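Glutathione S-transferase-3 (Necator americanus, PDB 3W8S) probably catalyses the conjugation of glutathione to electrophilic compounds, as a sigma-class glutathione S-transferase, and binds glutathione in its thioredoxin-like N-terminal domain. Local coordinates at residues 15-18 and 19-23; 65-68 and 69-73; 151-155 and 156-160. All coordinates share one frame; numbering follows the deposited sequence.

Contact 1: residues 15-18 and 19-23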
loop_
_atom_site.group_PDB
_atom_site.type_symbol
_atom_site.label_atom_id
_atom_site.label_comp_id
_atom_site.label_asym_id
_atom_site.label_seq_id
_atom_site.Cartn_x
_atom_site.Cartn_y
_atom_site.Cartn_z
ATOM N N ALA A 15 -0.192 3.936 -13.565
ATOM C CA ALA A 15 1.198 4.167 -13.968
ATOM C C ALA A 15 1.551 5.636 -13.959
ATOM O O ALA A 15 2.731 5.979 -14.061
ATOM C CB ALA A 15 1.438 3.624 -15.378
ATOM N N GLU A 16 0.560 6.526 -13.961
ATOM C CA GLU A 16 0.830 7.937 -14.402
ATOM C C GLU A 16 1.780 8.682 -13.461
ATOM O O GLU A 16 2.598 9.464 -13.904
ATOM C CB GLU A 16 -0.517 8.679 -14.463
ATOM C CG GLU A 16 -0.489 10.137 -14.915
ATOM C CD GLU A 16 0.265 10.400 -16.230
ATOM O OE1 GLU A 16 0.369 9.523 -17.095
ATOM O OE2 GLU A 16 0.728 11.567 -16.391
ATOM N N ILE A 17 1.674 8.453 -12.140
ATOM C CA ILE A 17 2.599 9.160 -11.213
ATOM C C ILE A 17 4.053 8.734 -11.404
ATOM O O ILE A 17 4.992 9.549 -11.328
ATOM C CB ILE A 17 2.195 8.988 -9.720
ATOM C CG1 ILE A 17 0.814 9.628 -9.465
ATOM C CG2 ILE A 17 3.234 9.611 -8.786
ATOM C CD1 ILE A 17 0.354 10.856 -10.246
ATOM N N ILE A 18 4.244 7.441 -11.671
ATOM C CA ILE A 18 5.583 6.943 -11.979
ATOM C C ILE A 18 6.149 7.726 -13.208
ATOM O O ILE A 18 7.316 8.152 -13.171
ATOM C CB ILE A 18 5.562 5.437 -12.294
ATOM C CG1 ILE A 18 5.157 4.618 -11.015
ATOM C CG2 ILE A 18 6.926 4.954 -12.815
ATOM C CD1 ILE A 18 4.441 3.301 -11.371
ATOM N N ARG A 19 5.343 7.901 -14.275
ATOM C CA ARG A 19 5.769 8.695 -15.472
ATOM C C ARG A 19 6.130 10.119 -15.094
ATOM O O ARG A 19 7.165 10.672 -15.563
ATOM C CB ARG A 19 4.602 8.737 -16.469
ATOM C CG ARG A 19 4.255 7.341 -16.985
ATOM C CD ARG A 19 3.318 7.496 -18.161
ATOM N NE ARG A 19 2.789 6.200 -18.675
ATOM C CZ ARG A 19 1.509 5.783 -18.553
ATOM N NH1 ARG A 19 0.605 6.510 -17.859
ATOM N NH2 ARG A 19 1.160 4.560 -19.085
ATOM N N GLN A 20 5.307 10.712 -14.215
ATOM C CA GLN A 20 5.573 12.110 -13.810
ATOM C C GLN A 20 6.851 12.250 -12.965
ATOM O O GLN A 20 7.522 13.312 -13.019
ATOM C CB GLN A 20 4.391 12.700 -13.056
ATOM C CG GLN A 20 3.160 12.719 -13.941
ATOM C CD GLN A 20 1.956 13.334 -13.276
ATOM O OE1 GLN A 20 2.066 13.799 -12.142
ATOM N NE2 GLN A 20 0.794 13.401 -14.007
ATOM N N ILE A 21 7.179 11.229 -12.166
ATOM C CA ILE A 21 8.465 11.234 -11.441
ATOM C C ILE A 21 9.676 11.208 -12.403
ATOM O O ILE A 21 10.614 12.019 -12.248
ATOM C CB ILE A 21 8.583 10.130 -10.397
ATOM C CG1 ILE A 21 7.500 10.328 -9.295
ATOM C CG2 ILE A 21 9.981 10.155 -9.757
ATOM C CD1 ILE A 21 7.145 9.001 -8.592
ATOM N N PHE A 22 9.604 10.364 -13.414
ATOM C CA PHE A 22 10.638 10.366 -14.498
ATOM C C PHE A 22 10.672 11.732 -15.162
ATOM O O PHE A 22 11.762 12.278 -15.382
ATOM C CB PHE A 22 10.363 9.297 -15.559
ATOM C CG PHE A 22 10.733 7.916 -15.135
ATOM C CD1 PHE A 22 12.050 7.606 -14.795
ATOM C CD2 PHE A 22 9.788 6.895 -15.123
ATOM C CE1 PHE A 22 12.393 6.307 -14.355
ATOM C CE2 PHE A 22 10.133 5.594 -14.713
ATOM C CZ PHE A 22 11.454 5.280 -14.369
ATOM N N VAL A 23 9.499 12.294 -15.451
ATOM C CA VAL A 23 9.427 13.648 -16.067
ATOM C C VAL A 23 10.168 14.712 -15.232
ATOM O O VAL A 23 11.096 15.423 -15.742
ATOM C CB VAL A 23 7.983 14.075 -16.393
ATOM C CG1 VAL A 23 7.930 15.569 -16.723
ATOM C CG2 VAL A 23 7.455 13.248 -17.552
#
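Glu16 reaches both Arg19 and Gln20 in a local i to i+3 and i to i+4 contact within the first turns of helix 16-25, the helix that connects strands 4-9 and 30-34. Its CG stands anti to the backbone N (chi1 -179°) and the chain then bends at chi2, which brings the carboxylate between the ends of Arg19 and Gln20. OE1 receives Arg19 NH1 at 3.1 Å through its anti lone pair, a salt bridge in which the oxygen lies near the guanidinium plane; carboxylate and guanidinium planes are 45° apart. OE2 likewise uses its anti lone pair for Gln20 NE2, at 3.0 Å, with the amide turned 79° from the carboxylate. The cluster is tied further into the fold: Glu16 OE2 also meets Trp197 and Arg201, Arg19 NE forms a salt bridge with Asp31, and Gln20 NE2 binds Glu162. The carboxylate is therefore held at both oxygens, and its buried charge is probably balanced by the two arginines. Ala15 CB sits over one face of the Arg19 guanidinium, toward its rim, 3.8 Å from NH2.

Apolar side chains line another part of the helix. Ile18 and Phe22 run side by side, pointing the same way, with CG2 of Ile18 3.8 Å from CE2 of Phe22, while Ile17 CG2 meets Ile21 CD1 at 4.0 Å. Beneath them run regular backbone bonds, among them Ile21 N to Ile17 O at 2.9 Å. Ile18 packs against Leu6 of strand 4-9, and Ile17 against Tyr159 of helix 155-170. Such a helix, with one part on the sheet and another against the all-helical domain, is characteristic of the beta-alpha-beta crossover of the thioredoxin-like domain in glutathione transferases.

Contact 2: residues 65-68 and 69-73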
loop_
_atom_site.group_PDB
_atom_site.type_symbol
_atom_site.label_atom_id
_atom_site.label_comp_id
_atom_site.label_asym_id
_atom_site.label_seq_id
_atom_site.Cartn_x
_atom_site.Cartn_y
_atom_site.Cartn_z
ATOM N N PHE A 65 2.745 1.412 -6.296
ATOM C CA PHE A 65 3.326 2.255 -5.242
ATOM C C PHE A 65 4.739 1.871 -4.860
ATOM O O PHE A 65 5.582 2.728 -4.535
ATOM C CB PHE A 65 2.423 2.332 -3.990
ATOM C CG PHE A 65 1.126 3.038 -4.282
ATOM C CD1 PHE A 65 0.063 2.385 -4.912
ATOM C CD2 PHE A 65 0.986 4.380 -4.029
ATOM C CE1 PHE A 65 -1.149 3.065 -5.203
ATOM C CE2 PHE A 65 -0.219 5.039 -4.266
ATOM C CZ PHE A 65 -1.253 4.422 -4.892
ATOM N N ALA A 66 5.038 0.581 -4.958
ATOM C CA ALA A 66 6.429 0.173 -4.711
ATOM C C ALA A 66 7.371 0.786 -5.808
ATOM O O ALA A 66 8.526 1.188 -5.509
ATOM C CB ALA A 66 6.508 -1.349 -4.649
ATOM N N ILE A 67 6.935 0.776 -7.057
ATOM C CA ILE A 67 7.680 1.391 -8.189
ATOM C C ILE A 67 7.798 2.921 -8.010
ATOM O O ILE A 67 8.863 3.480 -8.177
ATOM C CB ILE A 67 6.970 1.142 -9.548
ATOM C CG1 ILE A 67 6.967 -0.373 -9.914
ATOM C CG2 ILE A 67 7.669 1.900 -10.682
ATOM C CD1 ILE A 67 5.785 -0.738 -10.878
ATOM N N ALA A 68 6.688 3.590 -7.694
ATOM C CA ALA A 68 6.746 5.052 -7.544
ATOM C C ALA A 68 7.748 5.389 -6.446
ATOM O O ALA A 68 8.578 6.303 -6.599
ATOM C CB ALA A 68 5.383 5.640 -7.210
ATOM N N ARG A 69 7.665 4.656 -5.332
ATOM C CA ARG A 69 8.593 4.899 -4.223
ATOM C C ARG A 69 10.061 4.667 -4.638
ATOM O O ARG A 69 10.927 5.465 -4.312
ATOM C CB ARG A 69 8.258 4.072 -2.908
ATOM C CG ARG A 69 9.179 4.416 -1.737
ATOM C CD ARG A 69 8.893 3.576 -0.492
ATOM N NE ARG A 69 7.480 3.765 -0.209
ATOM C CZ ARG A 69 6.495 2.915 -0.460
ATOM N NH1 ARG A 69 6.687 1.682 -0.988
ATOM N NH2 ARG A 69 5.304 3.351 -0.206
ATOM N N PHE A 70 10.308 3.554 -5.289
ATOM C CA PHE A 70 11.639 3.233 -5.771
ATOM C C PHE A 70 12.229 4.388 -6.644
ATOM O O PHE A 70 13.362 4.839 -6.383
ATOM C CB PHE A 70 11.610 1.960 -6.622
ATOM C CG PHE A 70 12.970 1.606 -7.228
ATOM C CD1 PHE A 70 13.991 1.094 -6.430
ATOM C CD2 PHE A 70 13.202 1.768 -8.601
ATOM C CE1 PHE A 70 15.259 0.789 -6.974
ATOM C CE2 PHE A 70 14.468 1.487 -9.155
ATOM C CZ PHE A 70 15.504 0.971 -8.336
ATOM N N VAL A 71 11.465 4.838 -7.653
ATOM C CA VAL A 71 11.895 5.919 -8.577
ATOM C C VAL A 71 11.997 7.263 -7.806
ATOM O O VAL A 71 13.002 8.030 -7.980
ATOM C CB VAL A 71 10.910 5.987 -9.781
ATOM C CG1 VAL A 71 11.226 7.124 -10.716
ATOM C CG2 VAL A 71 11.153 4.718 -10.652
ATOM N N ALA A 72 10.985 7.562 -6.985
ATOM C CA ALA A 72 11.040 8.800 -6.218
ATOM C C ALA A 72 12.296 8.818 -5.342
ATOM O O ALA A 72 12.883 9.871 -5.185
ATOM C CB ALA A 72 9.810 8.977 -5.357
ATOM N N LYS A 73 12.702 7.681 -4.762
ATOM C CA LYS A 73 13.848 7.701 -3.835
ATOM C C LYS A 73 15.134 7.927 -4.701
ATOM O O LYS A 73 16.054 8.639 -4.259
ATOM C CB LYS A 73 14.013 6.395 -2.957
ATOM C CG LYS A 73 13.100 6.253 -1.660
ATOM C CD LYS A 73 13.141 4.855 -0.870
ATOM C CE LYS A 73 12.136 4.697 0.286
ATOM N NZ LYS A 73 11.331 5.964 0.696
#
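Phe65 to Arg69 and the three pairs after it, ending with Ala68 to Ala72, are joined by successive i to i+4 backbone bonds of helix 64-75, from Arg69 N to Phe65 O at 2.9 Å through to Ala72 N to Ala68 O at 2.7 Å. Side chains add little to this ladder. Ile67 CG2 and Val71 CG2 come together loosely at 4.5 Å, and both residues rest on Leu54 of strand 53-56. The CB of Ala72 lies 3.2 Å from Ala68 O; these two small residues leave their part of the helix to be covered by Phe155 of helix 155-170.

Arg69 is the polar member. With CG anti to the backbone N (chi1 -176°) and a bend at chi3 (-55°), its chain folds back toward the preceding turn, bringing Phe65 O over one face of the guanidinium, 3.9 Å from NH1. The main partners of that group lie outside the helix: NE forms a salt bridge with Asp89, and NH1 another with Asp89 of the second subunit. Arg69 of that subunit is also close, so two arginines gather round the Asp89 carboxylates. The chemistry implies two kinds of surface: Ile67, Ala68, Val71 and Ala72 pack within the chain, whereas Arg69, through its salt bridge, meets the second subunit together with Phe65, Ala66 and Phe70.

Contact 3: residues 151-155 and 156-160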
loop_
_atom_site.group_PDB
_atom_site.type_symbol
_atom_site.label_atom_id
_atom_site.label_comp_id
_atom_site.label_asym_id
_atom_site.label_seq_id
_atom_site.Cartn_x
_atom_site.Cartn_y
_atom_site.Cartn_z
ATOM N N ASP A 151 9.130 20.847 2.776
ATOM C CA ASP A 151 9.181 22.130 2.058
ATOM C C ASP A 151 9.229 21.970 0.568
ATOM O O ASP A 151 9.231 22.952 -0.162
ATOM C CB ASP A 151 10.396 22.955 2.530
ATOM C CG ASP A 151 10.233 23.416 3.961
ATOM O OD1 ASP A 151 9.088 23.789 4.386
ATOM O OD2 ASP A 151 11.239 23.379 4.682
ATOM N N SER A 152 9.246 20.738 0.086
ATOM C CA SER A 152 9.214 20.600 -1.336
ATOM C C SER A 152 8.370 19.434 -1.802
ATOM O O SER A 152 7.788 18.717 -1.008
ATOM C CB SER A 152 10.647 20.514 -1.858
ATOM O OG SER A 152 11.291 19.470 -1.203
ATOM N N LEU A 153 8.230 19.344 -3.116
ATOM C CA LEU A 153 7.383 18.401 -3.789
ATOM C C LEU A 153 7.789 16.963 -3.483
ATOM O O LEU A 153 8.964 16.628 -3.541
ATOM C CB LEU A 153 7.585 18.663 -5.284
ATOM C CG LEU A 153 6.591 17.929 -6.204
ATOM C CD1 LEU A 153 5.239 18.604 -6.101
ATOM C CD2 LEU A 153 7.109 18.044 -7.637
ATOM N N THR A 154 6.821 16.102 -3.176
ATOM C CA THR A 154 7.078 14.672 -3.094
ATOM C C THR A 154 6.018 13.942 -3.932
ATOM O O THR A 154 5.074 14.556 -4.394
ATOM C CB THR A 154 6.991 14.164 -1.641
ATOM O OG1 THR A 154 5.617 14.284 -1.149
ATOM C CG2 THR A 154 8.023 14.951 -0.746
ATOM N N PHE A 155 6.181 12.638 -4.135
ATOM C CA PHE A 155 5.191 11.944 -4.928
ATOM C C PHE A 155 3.813 11.876 -4.223
ATOM O O PHE A 155 2.814 11.643 -4.883
ATOM C CB PHE A 155 5.687 10.578 -5.469
ATOM C CG PHE A 155 5.848 9.500 -4.434
ATOM C CD1 PHE A 155 6.933 9.468 -3.547
ATOM C CD2 PHE A 155 4.924 8.466 -4.365
ATOM C CE1 PHE A 155 7.113 8.441 -2.624
ATOM C CE2 PHE A 155 5.085 7.454 -3.384
ATOM C CZ PHE A 155 6.168 7.446 -2.501
ATOM N N ALA A 156 3.757 12.104 -2.899
ATOM C CA ALA A 156 2.413 12.250 -2.328
ATOM C C ALA A 156 1.674 13.450 -2.966
ATOM O O ALA A 156 0.488 13.338 -3.255
ATOM C CB ALA A 156 2.449 12.391 -0.784
ATOM N N ASP A 157 2.371 14.579 -3.162
ATOM C CA ASP A 157 1.781 15.782 -3.802
ATOM C C ASP A 157 1.298 15.381 -5.205
ATOM O O ASP A 157 0.184 15.747 -5.691
ATOM C CB ASP A 157 2.862 16.889 -3.929
ATOM C CG ASP A 157 3.231 17.443 -2.613
ATOM O OD1 ASP A 157 2.288 17.921 -1.932
ATOM O OD2 ASP A 157 4.447 17.444 -2.199
ATOM N N LEU A 158 2.105 14.564 -5.858
ATOM C CA LEU A 158 1.756 14.248 -7.269
ATOM C C LEU A 158 0.440 13.421 -7.321
ATOM O O LEU A 158 -0.390 13.687 -8.184
ATOM C CB LEU A 158 2.906 13.464 -7.978
ATOM C CG LEU A 158 4.251 14.200 -8.095
ATOM C CD1 LEU A 158 5.268 13.192 -8.686
ATOM C CD2 LEU A 158 4.063 15.379 -9.101
ATOM N N TYR A 159 0.278 12.378 -6.479
ATOM C CA TYR A 159 -0.977 11.563 -6.497
ATOM C C TYR A 159 -2.205 12.476 -6.236
ATOM O O TYR A 159 -3.258 12.348 -6.897
ATOM C CB TYR A 159 -0.954 10.395 -5.447
ATOM C CG TYR A 159 -0.239 9.127 -5.966
ATOM C CD1 TYR A 159 -0.852 8.313 -6.927
ATOM C CD2 TYR A 159 1.059 8.733 -5.515
ATOM C CE1 TYR A 159 -0.228 7.136 -7.418
ATOM C CE2 TYR A 159 1.689 7.536 -6.044
ATOM C CZ TYR A 159 1.028 6.767 -6.989
ATOM O OH TYR A 159 1.545 5.579 -7.574
ATOM N N LEU A 160 -2.089 13.361 -5.248
ATOM C CA LEU A 160 -3.255 14.151 -4.841
ATOM C C LEU A 160 -3.626 15.130 -5.947
ATOM O O LEU A 160 -4.781 15.151 -6.374
ATOM C CB LEU A 160 -2.972 14.919 -3.516
ATOM C CG LEU A 160 -4.025 15.946 -3.075
ATOM C CD1 LEU A 160 -5.418 15.295 -2.861
ATOM C CD2 LEU A 160 -3.580 16.732 -1.861
HETATM O O HOH W 1 5.241 16.814 0.085
#
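Thr154 and Asp157 form a capping box at the start of helix 155-170, where the loop after helix 117-143 leads into it within the helical C-terminal domain. Asp157 OD2 accepts Thr154 N at 2.9 Å through its anti lone pair, while Thr154 OG1 returns a weak bond from Ala156 N at 3.4 Å. A chi1 of 66° places that hydroxyl between the backbone N and the carbonyl carbon, turned toward the amide of Ala156. A water lies 2.8 Å from Thr154 OG1 and close to Asp157 OD2. The other carboxylate oxygen, OD1, is taken by His184 and Leu148 N, so both ends of the group are fixed.

Leu153 covers the box from the loop side, its CD1 3.6 Å from Asp157 CB. Phe155, at the first position of the helix, and Tyr159, one turn on, point the same way, and their rings meet at their edges, CD2 of Phe155 3.8 Å from CE2 of Tyr159; Leu158 CD1 touches Phe155 CB at 4.2 Å. Phe155 also packs on Val88 of helix 82-101. A capping box at this helix start, with residues of the sequence Ser/Thr-x-x-Asp, is the N-capping motif widely found in the glutathione transferase fold.

The three contacts converge where the thioredoxin-like domain meets the helical one. Contacts 1 and 2, with centres about 10 Å apart, pack through Ile21 CG2 and Val71 CG1 at 3.4 Å. Contact 3, about 12 Å from contact 1 and 13 Å from contact 2 between centres, brings the C-terminal domain against both: Tyr159 CD1 lies 3.3 Å from Ile17 CG1, and Phe155 CD1 3.4 Å from Ala72 CB. The Tyr159 ring also stacks on that of Phe65. Glutathione lies nearby, between nearest atoms about 4 Å from the Phe65 side chain and about 7 Å from those of Ile18 and Tyr159, and Ser64, which binds it, directly precedes contact 2.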